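Local coordinates for protein 2-methyl-3-hydroxypyridine-5-carboxylic acid oxygenase (Mesorhizobium loti, PDB 3ALJ) that binds FAD and probably uses it to oxygenate and open the pyridine ring of 2-methyl-3-hydroxypyridine-5-carboxylic acid, a step in vitamin B6 breakdown, at residues A[38-44]-A[123-129]; A[166-171]-A[274-280]. All coordinates share one frame; numbering follows the deposited sequence.

Contact 1 of 2, residues A[38-44]-A[123-129]; sequences RLHEKSS and DISVNSE. With FAD (flavin-adenine dinucleotide), chain B.
The imidazole of H40 meets S128 at its edge: ND1 and S128 OG share a 2.8 Å hydrogen bond close to the ring plane. Water 1 sits over one face toward the rim, 3.5 Å above the plane, tied to L39 O and S125 OG; E15 takes NE2. This is an edge of the Rossmann-type FAD-binding sheet, where strand 123-125 runs parallel to strand 36-40. The backbone of L39 bonds to the residues flanking I124, L39 N to D123 O at 2.7 Å and S125 N to L39 O, while L39 CD2 lies alongside I124 CG2. Beyond the strand end stands E41, the acid that in such folds holds the adenosine ribose. Its CG leaves anti to the backbone N (chi1 167°) and the chain then bends at chi2 (55°), bringing the carboxylate to the sugar. FAD O2B donates to E41 OE1 at 2.7 Å and FAD O3B to E41 OE2, also at 2.7 Å; S43 N adds a second bond at OE1, and G19 N one at OE2. A valine here would probably leave both ribose hydroxyls and the S43 and G19 amides without their acceptor, letting the sugar shift. K42 and E129 run side by side past the adenine. K161 pairs with E129 OE2, and water 2 accepts from K42 NZ (2.9 Å) and donates to E129 OE2 (2.7 Å).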
loop_
_atom_site.group_PDB
_atom_site.type_symbol
_atom_site.label_atom_id
_atom_site.label_comp_id
_atom_site.label_asym_id
_atom_site.label_seq_id
_atom_site.Cartn_x
_atom_site.Cartn_y
_atom_site.Cartn_z
ATOM N N ARG A 38 -6.485 -20.593 -5.603
ATOM C CA ARG A 38 -7.757 -20.175 -5.090
ATOM C C ARG A 38 -7.490 -19.089 -4.035
ATOM O O ARG A 38 -6.445 -19.202 -3.288
ATOM C CB ARG A 38 -8.440 -21.365 -4.377
ATOM C CG ARG A 38 -8.711 -22.533 -5.432
ATOM C CD ARG A 38 -7.652 -23.599 -5.245
ATOM N NE ARG A 38 -7.776 -24.688 -6.254
ATOM C CZ ARG A 38 -8.657 -25.690 -6.129
ATOM N NH1 ARG A 38 -8.631 -26.633 -7.059
ATOM N NH2 ARG A 38 -9.498 -25.787 -5.058
ATOM N N LEU A 39 -8.293 -18.055 -4.009
ATOM C CA LEU A 39 -8.099 -16.910 -3.050
ATOM C C LEU A 39 -9.300 -16.755 -2.194
ATOM O O LEU A 39 -10.466 -16.839 -2.700
ATOM C CB LEU A 39 -7.831 -15.636 -3.901
ATOM C CG LEU A 39 -7.636 -14.372 -3.029
ATOM C CD1 LEU A 39 -6.530 -13.459 -3.684
ATOM C CD2 LEU A 39 -8.854 -13.573 -2.794
ATOM N N HIS A 40 -9.070 -16.516 -0.911
ATOM C CA HIS A 40 -10.108 -16.401 0.089
ATOM C C HIS A 40 -10.116 -15.007 0.721
ATOM O O HIS A 40 -9.119 -14.669 1.431
ATOM C CB HIS A 40 -9.904 -17.475 1.134
ATOM C CG HIS A 40 -9.900 -18.857 0.553
ATOM N ND1 HIS A 40 -11.072 -19.594 0.341
ATOM C CD2 HIS A 40 -8.881 -19.556 -0.034
ATOM C CE1 HIS A 40 -10.739 -20.723 -0.312
ATOM N NE2 HIS A 40 -9.416 -20.747 -0.507
ATOM N N GLU A 41 -11.165 -14.245 0.494
ATOM C CA GLU A 41 -11.312 -12.936 1.150
ATOM C C GLU A 41 -12.363 -13.029 2.279
ATOM O O GLU A 41 -13.503 -13.446 1.956
ATOM C CB GLU A 41 -11.735 -11.879 0.056
ATOM C CG GLU A 41 -12.221 -10.574 0.633
ATOM C CD GLU A 41 -11.227 -9.933 1.586
ATOM O OE1 GLU A 41 -11.573 -9.491 2.703
ATOM O OE2 GLU A 41 -10.026 -9.787 1.172
ATOM N N LYS A 42 -11.998 -12.588 3.456
ATOM C CA LYS A 42 -12.934 -12.632 4.604
ATOM C C LYS A 42 -14.144 -11.776 4.435
ATOM O O LYS A 42 -15.281 -12.148 4.824
ATOM C CB LYS A 42 -12.125 -12.296 5.871
ATOM C CG LYS A 42 -13.020 -11.961 7.107
ATOM C CD LYS A 42 -12.076 -11.573 8.325
ATOM C CE LYS A 42 -11.286 -10.326 8.052
ATOM N NZ LYS A 42 -10.648 -9.865 9.373
ATOM N N SER A 43 -13.977 -10.582 3.882
ATOM C CA SER A 43 -15.090 -9.610 3.753
ATOM C C SER A 43 -16.104 -10.103 2.753
ATOM O O SER A 43 -15.882 -11.019 1.914
ATOM C CB SER A 43 -14.515 -8.239 3.333
ATOM O OG SER A 43 -13.774 -7.817 4.455
ATOM N N SER A 44 -17.298 -9.512 2.926
ATOM C CA SER A 44 -18.407 -9.968 2.090
ATOM C C SER A 44 -18.350 -9.464 0.691
ATOM O O SER A 44 -19.070 -9.952 -0.156
ATOM C CB SER A 44 -19.745 -9.531 2.669
ATOM O OG SER A 44 -19.824 -8.122 2.615
ATOM N N ASP A 123 -9.815 -18.614 -8.830
ATOM C CA ASP A 123 -11.044 -18.870 -8.092
ATOM C C ASP A 123 -11.016 -17.957 -6.845
ATOM O O ASP A 123 -10.272 -18.240 -5.894
ATOM C CB ASP A 123 -10.984 -20.340 -7.701
ATOM C CG ASP A 123 -12.186 -20.822 -6.956
ATOM O OD1 ASP A 123 -13.030 -20.013 -6.580
ATOM O OD2 ASP A 123 -12.238 -22.074 -6.785
ATOM N N ILE A 124 -11.913 -17.000 -6.779
ATOM C CA ILE A 124 -11.986 -16.055 -5.658
ATOM C C ILE A 124 -13.270 -16.324 -4.902
ATOM O O ILE A 124 -14.378 -16.453 -5.471
ATOM C CB ILE A 124 -12.094 -14.612 -6.181
ATOM C CG1 ILE A 124 -10.753 -14.263 -6.913
ATOM C CG2 ILE A 124 -12.294 -13.655 -5.042
ATOM C CD1 ILE A 124 -10.843 -12.907 -7.635
ATOM N N SER A 125 -13.089 -16.481 -3.600
ATOM C CA SER A 125 -14.259 -16.572 -2.694
ATOM C C SER A 125 -14.317 -15.391 -1.753
ATOM O O SER A 125 -13.327 -15.020 -1.162
ATOM C CB SER A 125 -14.100 -17.819 -1.842
ATOM O OG SER A 125 -14.183 -19.002 -2.642
ATOM N N VAL A 126 -15.498 -14.812 -1.579
ATOM C CA VAL A 126 -15.782 -13.847 -0.528
ATOM C C VAL A 126 -16.473 -14.509 0.689
ATOM O O VAL A 126 -16.775 -15.738 0.619
ATOM C CB VAL A 126 -16.550 -12.650 -0.935
ATOM C CG1 VAL A 126 -15.824 -11.736 -1.986
ATOM C CG2 VAL A 126 -17.983 -13.084 -1.562
ATOM N N ASN A 127 -16.514 -13.770 1.811
ATOM C CA ASN A 127 -17.043 -14.382 3.077
ATOM C C ASN A 127 -16.275 -15.649 3.388
ATOM O O ASN A 127 -16.825 -16.701 3.882
ATOM C CB ASN A 127 -18.555 -14.800 2.893
ATOM C CG ASN A 127 -19.453 -13.652 2.655
ATOM O OD1 ASN A 127 -20.186 -13.583 1.639
ATOM N ND2 ASN A 127 -19.402 -12.786 3.522
ATOM N N SER A 128 -14.928 -15.660 3.149
ATOM C CA SER A 128 -14.106 -16.843 3.262
ATOM C C SER A 128 -12.831 -16.502 4.005
ATOM O O SER A 128 -11.851 -15.929 3.451
ATOM C CB SER A 128 -13.792 -17.326 1.820
ATOM O OG SER A 128 -13.172 -18.664 1.908
ATOM N N GLU A 129 -12.880 -16.728 5.291
ATOM C CA GLU A 129 -11.781 -16.310 6.199
ATOM C C GLU A 129 -10.884 -17.423 6.555
ATOM O O GLU A 129 -11.365 -18.498 7.048
ATOM C CB GLU A 129 -12.389 -15.701 7.522
ATOM C CG GLU A 129 -11.286 -15.278 8.553
ATOM C CD GLU A 129 -11.825 -14.884 9.883
ATOM O OE1 GLU A 129 -13.011 -15.195 10.178
ATOM O OE2 GLU A 129 -11.062 -14.288 10.635
HETATM P PA FAD B . -4.495 -5.467 3.134
HETATM O O1A FAD B . -4.544 -4.416 2.069
HETATM O O2A FAD B . -4.805 -5.126 4.474
HETATM O O5B FAD B . -5.454 -6.630 2.635
HETATM C C5B FAD B . -5.681 -7.825 3.455
HETATM C C4B FAD B . -6.995 -8.338 2.902
HETATM O O4B FAD B . -7.162 -9.581 3.666
HETATM C C3B FAD B . -8.190 -7.520 3.226
HETATM O O3B FAD B . -9.061 -7.394 2.083
HETATM C C2B FAD B . -8.828 -8.265 4.454
HETATM O O2B FAD B . -10.255 -8.101 4.542
HETATM C C1B FAD B . -8.562 -9.703 4.152
HETATM N N9A FAD B . -8.384 -10.526 5.305
HETATM C C8A FAD B . -7.922 -10.199 6.560
HETATM N N7A FAD B . -7.828 -11.282 7.346
HETATM C C5A FAD B . -8.255 -12.351 6.572
HETATM C C6A FAD B . -8.292 -13.723 6.807
HETATM N N6A FAD B . -7.939 -14.235 8.034
HETATM N N1A FAD B . -8.728 -14.488 5.804
HETATM C C2A FAD B . -9.120 -13.998 4.622
HETATM N N3A FAD B . -9.071 -12.671 4.309
HETATM C C4A FAD B . -8.600 -11.875 5.309
HETATM N N1 FAD B . 1.262 1.846 0.479
HETATM C C2 FAD B . 1.698 2.261 -0.696
HETATM O O2 FAD B . 2.306 1.528 -1.493
HETATM N N3 FAD B . 1.494 3.585 -1.084
HETATM C C4 FAD B . 0.799 4.486 -0.275
HETATM O O4 FAD B . 0.504 5.646 -0.747
HETATM C C4X FAD B . 0.374 4.025 0.958
HETATM N N5 FAD B . -0.243 4.939 1.879
HETATM C C5X FAD B . -0.602 4.486 3.135
HETATM C C6 FAD B . -1.110 5.375 4.098
HETATM C C7 FAD B . -1.528 4.917 5.321
HETATM C C7M FAD B . -2.102 5.929 6.355
HETATM C C8 FAD B . -1.390 3.587 5.655
HETATM C C8M FAD B . -1.812 3.038 7.038
HETATM C C9 FAD B . -0.878 2.688 4.709
HETATM C C9A FAD B . -0.433 3.142 3.443
HETATM N N10 FAD B . 0.146 2.233 2.451
HETATM C C10 FAD B . 0.574 2.702 1.267
HETATM C "C1'" FAD B . 0.343 0.754 2.833
HETATM C "C2'" FAD B . -0.780 -0.070 2.217
HETATM O "O2'" FAD B . -2.050 0.449 2.662
HETATM C "C3'" FAD B . -0.697 -1.514 2.748
HETATM O "O3'" FAD B . 0.736 -1.832 2.916
HETATM C "C4'" FAD B . -1.230 -2.533 1.828
HETATM O "O4'" FAD B . -2.654 -2.264 1.681
HETATM C "C5'" FAD B . -1.109 -3.912 2.387
HETATM O "O5'" FAD B . -1.671 -4.832 1.457
HETATM P P FAD B . -1.950 -6.297 1.981
HETATM O O1P FAD B . -2.577 -6.994 0.850
HETATM O O2P FAD B . -0.749 -6.901 2.639
HETATM O O3P FAD B . -3.011 -6.100 3.186
HETATM O O HOH W 1 -11.676 -19.460 -3.463
HETATM O O HOH W 2 -9.319 -12.217 10.539
#

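Contact 2 of 2, residues A[166-171]-A[274-280]; sequences IGFKQD and KLDSWTR
R280 approaches one face of the F168 ring, with NH1 3.4 Å above its centre. R280 CZ lies 4.3 Å from the ring centroid, a cation-pi contact. The guanidinium is not laid flat on the ring but turned 50° from it, so NH1 leads. Bends at chi2 (87°) and chi3 (53°) curl the arginine back to reach this spot. The same NH1 donates to G167 O at 2.9 Å, and water 3 joins that carbonyl oxygen to NH2, so two donors hold G167 O and fix the turn of the guanidinium. I166 CG2 lies over one face of the guanidinium, toward its rim. Elsewhere around F168, S277 O comes within 3.2 Å of F168 CD2; this carbonyl is buried without a polar partner. L275 CD1 also touches F168 CD2, while the other leucine methyl, L275 CD2, rests on Q170 CB.

Backbone bonds and the Q170 amide set these groups in place. G167 leaves helix 161-166 with positive phi, turning the chain toward F168. Q170 NE2 then bonds to F168 O at 2.9 Å and also to D164. D276 N donates to K169 O at 3.0 Å, and D171 and K274 form an antiparallel hydrogen-bonded pair, D171 N to K274 O being 2.9 Å.

Further out, helix 321-349 holds the 274-280 turn: R333 donates to L275 O and E329 accepts from W278 N. F168 and L275 also pack on L285 of strand 283-285, and R163 of helix 161-166 lies against F168, Q170 and L275, placing the contact where the six-stranded FAD sheet meets the seven-stranded sheet.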
loop_
_atom_site.group_PDB
_atom_site.type_symbol
_atom_site.label_atom_id
_atom_site.label_comp_id
_atom_site.label_asym_id
_atom_site.label_seq_id
_atom_site.Cartn_x
_atom_site.Cartn_y
_atom_site.Cartn_z
ATOM N N ILE A 166 -0.024 -20.034 13.554
ATOM C CA ILE A 166 1.227 -20.762 13.577
ATOM C C ILE A 166 2.125 -20.223 14.672
ATOM O O ILE A 166 2.819 -21.049 15.367
ATOM C CB ILE A 166 1.921 -20.647 12.165
ATOM C CG1 ILE A 166 1.090 -21.390 11.172
ATOM C CG2 ILE A 166 3.420 -21.134 12.208
ATOM C CD1 ILE A 166 1.487 -21.179 9.699
ATOM N N GLY A 167 2.200 -18.900 14.843
ATOM C CA GLY A 167 3.032 -18.352 15.877
ATOM C C GLY A 167 4.317 -17.872 15.315
ATOM O O GLY A 167 5.216 -18.704 15.008
ATOM N N PHE A 168 4.405 -16.551 15.058
ATOM C CA PHE A 168 5.693 -15.992 14.647
ATOM C C PHE A 168 6.104 -14.921 15.576
ATOM O O PHE A 168 5.273 -14.042 16.020
ATOM C CB PHE A 168 5.486 -15.284 13.245
ATOM C CG PHE A 168 5.462 -16.193 12.122
ATOM C CD1 PHE A 168 4.288 -16.942 11.888
ATOM C CD2 PHE A 168 6.575 -16.314 11.236
ATOM C CE1 PHE A 168 4.209 -17.832 10.720
ATOM C CE2 PHE A 168 6.524 -17.164 10.105
ATOM C CZ PHE A 168 5.353 -17.974 9.843
ATOM N N LYS A 169 7.342 -14.983 16.037
ATOM C CA LYS A 169 7.870 -13.987 16.958
ATOM C C LYS A 169 7.816 -12.640 16.161
ATOM O O LYS A 169 8.263 -12.533 15.018
ATOM C CB LYS A 169 9.366 -14.387 17.286
ATOM C CG LYS A 169 10.063 -13.446 18.214
ATOM C CD LYS A 169 11.496 -14.109 18.497
ATOM C CE LYS A 169 12.489 -13.173 19.252
ATOM N NZ LYS A 169 12.964 -12.020 18.378
ATOM N N GLN A 170 7.391 -11.635 16.873
ATOM C CA GLN A 170 7.030 -10.349 16.164
ATOM C C GLN A 170 7.021 -9.192 17.150
ATOM O O GLN A 170 6.790 -9.357 18.371
ATOM C CB GLN A 170 5.632 -10.513 15.583
ATOM C CG GLN A 170 4.541 -10.706 16.673
ATOM C CD GLN A 170 3.160 -11.043 16.122
ATOM O OE1 GLN A 170 2.287 -10.200 16.112
ATOM N NE2 GLN A 170 3.044 -12.198 15.572
ATOM N N ASP A 171 7.167 -8.006 16.557
ATOM C CA ASP A 171 6.728 -6.766 17.235
ATOM C C ASP A 171 5.646 -6.072 16.405
ATOM O O ASP A 171 5.872 -5.902 15.169
ATOM C CB ASP A 171 7.862 -5.770 17.488
ATOM C CG ASP A 171 8.834 -6.260 18.565
ATOM O OD1 ASP A 171 8.404 -6.656 19.712
ATOM O OD2 ASP A 171 10.066 -6.219 18.283
ATOM N N LYS A 274 6.758 -6.440 12.395
ATOM C CA LYS A 274 8.081 -6.909 11.960
ATOM C C LYS A 274 8.272 -8.325 12.568
ATOM O O LYS A 274 7.931 -8.465 13.768
ATOM C CB LYS A 274 9.277 -6.016 12.403
ATOM C CG LYS A 274 10.614 -6.477 11.693
ATOM C CD LYS A 274 11.638 -5.385 11.996
ATOM C CE LYS A 274 12.919 -5.851 11.331
ATOM N NZ LYS A 274 13.934 -4.666 11.569
ATOM N N LEU A 275 8.715 -9.280 11.727
ATOM C CA LEU A 275 8.738 -10.698 12.154
ATOM C C LEU A 275 10.152 -11.300 12.110
ATOM O O LEU A 275 10.936 -10.889 11.309
ATOM C CB LEU A 275 7.900 -11.560 11.207
ATOM C CG LEU A 275 6.407 -11.272 11.046
ATOM C CD1 LEU A 275 5.661 -12.353 10.200
ATOM C CD2 LEU A 275 5.630 -10.665 12.069
ATOM N N ASP A 276 10.345 -12.336 12.931
ATOM C CA ASP A 276 11.610 -13.147 12.961
ATOM C C ASP A 276 11.867 -13.699 11.521
ATOM O O ASP A 276 12.999 -13.753 10.989
ATOM C CB ASP A 276 11.504 -14.254 14.048
ATOM C CG ASP A 276 12.770 -15.100 14.151
ATOM O OD1 ASP A 276 12.676 -16.329 13.888
ATOM O OD2 ASP A 276 13.799 -14.507 14.518
ATOM N N SER A 277 10.786 -14.208 10.935
ATOM C CA SER A 277 10.836 -14.817 9.621
ATOM C C SER A 277 9.532 -14.707 8.925
ATOM O O SER A 277 8.538 -14.369 9.606
ATOM C CB SER A 277 11.326 -16.302 9.710
ATOM O OG SER A 277 10.249 -17.044 10.269
ATOM N N TRP A 278 9.520 -14.987 7.635
ATOM C CA TRP A 278 8.254 -14.849 6.813
ATOM C C TRP A 278 7.717 -16.145 6.326
ATOM O O TRP A 278 6.724 -16.196 5.631
ATOM C CB TRP A 278 8.541 -13.958 5.574
ATOM C CG TRP A 278 8.861 -12.533 5.909
ATOM C CD1 TRP A 278 8.851 -11.885 7.141
ATOM C CD2 TRP A 278 9.245 -11.551 4.962
ATOM N NE1 TRP A 278 9.214 -10.522 6.993
ATOM C CE2 TRP A 278 9.442 -10.333 5.649
ATOM C CE3 TRP A 278 9.402 -11.571 3.586
ATOM C CZ2 TRP A 278 9.765 -9.142 4.967
ATOM C CZ3 TRP A 278 9.772 -10.415 2.912
ATOM C CH2 TRP A 278 9.931 -9.226 3.598
ATOM N N THR A 279 8.349 -17.273 6.746
ATOM C CA THR A 279 8.001 -18.589 6.135
ATOM C C THR A 279 7.971 -19.651 7.223
ATOM O O THR A 279 8.643 -19.533 8.265
ATOM C CB THR A 279 9.067 -19.042 5.110
ATOM O OG1 THR A 279 10.318 -19.268 5.787
ATOM C CG2 THR A 279 9.236 -17.947 4.027
ATOM N N ARG A 280 7.160 -20.654 6.936
ATOM C CA ARG A 280 7.214 -21.867 7.803
ATOM C C ARG A 280 6.704 -22.999 6.941
ATOM O O ARG A 280 5.562 -23.055 6.589
ATOM C CB ARG A 280 6.428 -21.648 9.104
ATOM C CG ARG A 280 6.794 -22.705 10.156
ATOM C CD ARG A 280 7.995 -22.181 10.902
ATOM N NE ARG A 280 7.793 -20.840 11.442
ATOM C CZ ARG A 280 7.230 -20.563 12.606
ATOM N NH1 ARG A 280 7.188 -19.281 12.986
ATOM N NH2 ARG A 280 6.751 -21.505 13.399
HETATM O O HOH W 3 5.682 -21.319 16.067
#

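In the fold
From the N terminus the chain lays down strand 13-17, helix 21-32 and strand 36-40, then makes a long excursion before contact 1 closes that loop of 78 residues by adding strand 123-125 at one edge of the FAD sheet. Contact 2 opens only later, at the end of helix 161-166, and closes a second loop of 102 residues that builds much of the seven-stranded sheet. The two loops therefore follow in series, neither nested nor crossed. Their centres lie about 24 Å apart, yet both reach the six-stranded sheet: contact 1 at strand 123-125, contact 2 at the other outermost strand, 279-280, where it also ties in the seven-stranded sheet.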